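Side-chain contact in protein F1 (Vaccinia virus ankara, PDB 4D2M), which binds the BH3 segment of the pro-apoptotic protein Bim and, as a viral Bcl-2-like protein, probably blocks apoptosis of the infected cell: residues K133-G136 with V137-T141. The protein carries 1 engineered substitution. Sequence-based numbering, arbitrary orientation.
Sequences KGLG and VRLAT
R138 reaches back past the start of helix 135-150 to the loop before it, where its NH1 donates to the carbonyl O of G134 at 2.8 Å. The bond is bent (134° at the hydrogen), with the oxygen 27° out of the guanidinium plane. CG of R138 sits anti to the carbonyl carbon, and with a moderate bend at chi2 (148°) the chain runs back along the helix start to the loop. K133, poorly ordered, brings its NZ to 3.6 Å from R138 NH2, at the guanidinium edge. R138 NH1 bonds also to N132 O, and NH2 forms a salt bridge with D171, which, as a weak, long partner of K133 NZ, probably offsets the like charges. Backbone bonds wind the first turn: L139 N to L135 O, and A140 N to G136 O at 2.8 Å. T141 OG1 donates to V137 O at 2.6 Å, and T141 N bonds to the same oxygen. Among apolar groups, L135 CG lies 3.6 Å from L139 CD1, the two leucines crossing obliquely. L139 also packs on Y92 and an aromatic side chain of the bound peptide, and G136 N bonds to a polar peptide side chain, consistent with this helix lining a BH3 groove. The arginine thus ties loop to helix start beside the BH3 site.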
loop_
_atom_site.group_PDB
_atom_site.type_symbol
_atom_site.label_atom_id
_atom_site.label_comp_id
_atom_site.label_asym_id
_atom_site.label_seq_id
_atom_site.Cartn_x
_atom_site.Cartn_y
_atom_site.Cartn_z
ATOM N N LYS A 133 17.358 -24.389 -10.900
ATOM C CA LYS A 133 16.023 -24.916 -11.180
ATOM C C LYS A 133 15.653 -26.096 -10.280
ATOM O O LYS A 133 14.766 -26.883 -10.609
ATOM C CB LYS A 133 15.927 -25.328 -12.653
ATOM C CG LYS A 133 15.995 -24.157 -13.626
ATOM C CD LYS A 133 14.726 -23.317 -13.572
ATOM C CE LYS A 133 14.895 -21.990 -14.290
ATOM N NZ LYS A 133 13.803 -21.037 -13.946
ATOM N N GLY A 134 16.329 -26.212 -9.142
ATOM C CA GLY A 134 16.003 -27.241 -8.169
ATOM C C GLY A 134 14.799 -26.847 -7.335
ATOM O O GLY A 134 14.448 -25.669 -7.253
ATOM N N LEU A 135 14.159 -27.834 -6.715
ATOM C CA LEU A 135 12.997 -27.583 -5.872
ATOM C C LEU A 135 13.401 -26.915 -4.565
ATOM O O LEU A 135 12.674 -26.073 -4.038
ATOM C CB LEU A 135 12.254 -28.889 -5.578
ATOM C CG LEU A 135 11.081 -28.800 -4.597
ATOM C CD1 LEU A 135 9.942 -27.982 -5.189
ATOM C CD2 LEU A 135 10.603 -30.186 -4.200
ATOM N N GLY A 136 14.568 -27.299 -4.054
ATOM C CA GLY A 136 15.033 -26.859 -2.750
ATOM C C GLY A 136 15.097 -25.355 -2.551
ATOM O O GLY A 136 14.634 -24.845 -1.530
ATOM N N VAL A 137 15.676 -24.640 -3.511
ATOM C CA VAL A 137 15.872 -23.202 -3.353
ATOM C C VAL A 137 14.526 -22.479 -3.305
ATOM O O VAL A 137 14.391 -21.434 -2.668
ATOM C CB VAL A 137 16.758 -22.618 -4.486
ATOM C CG1 VAL A 137 16.059 -22.677 -5.847
ATOM C CG2 VAL A 137 17.175 -21.190 -4.153
ATOM N N ARG A 138 13.527 -23.059 -3.959
ATOM C CA ARG A 138 12.192 -22.479 -3.990
ATOM C C ARG A 138 11.470 -22.706 -2.667
ATOM O O ARG A 138 10.819 -21.800 -2.147
ATOM C CB ARG A 138 11.393 -23.063 -5.155
ATOM C CG ARG A 138 11.811 -22.478 -6.492
ATOM C CD ARG A 138 11.683 -23.460 -7.643
ATOM N NE ARG A 138 12.032 -22.813 -8.908
ATOM C CZ ARG A 138 13.264 -22.746 -9.407
ATOM N NH1 ARG A 138 14.284 -23.302 -8.765
ATOM N NH2 ARG A 138 13.477 -22.125 -10.560
ATOM N N LEU A 139 11.598 -23.912 -2.124
ATOM C CA LEU A 139 11.033 -24.229 -0.817
ATOM C C LEU A 139 11.715 -23.431 0.292
ATOM O O LEU A 139 11.062 -22.982 1.236
ATOM C CB LEU A 139 11.162 -25.728 -0.526
ATOM C CG LEU A 139 10.353 -26.672 -1.418
ATOM C CD1 LEU A 139 10.679 -28.123 -1.089
ATOM C CD2 LEU A 139 8.861 -26.414 -1.273
ATOM N N ALA A 140 13.026 -23.256 0.172
ATOM C CA ALA A 140 13.793 -22.530 1.177
ATOM C C ALA A 140 13.411 -21.053 1.193
ATOM O O ALA A 140 13.357 -20.427 2.253
ATOM C CB ALA A 140 15.280 -22.691 0.920
ATOM N N THR A 141 13.146 -20.496 0.017
ATOM C CA THR A 141 12.784 -19.087 -0.082
ATOM C C THR A 141 11.425 -18.841 0.563
ATOM O O THR A 141 11.239 -17.864 1.282
ATOM C CB THR A 141 12.745 -18.606 -1.543
ATOM O OG1 THR A 141 14.007 -18.868 -2.169
ATOM C CG2 THR A 141 12.458 -17.113 -1.601
#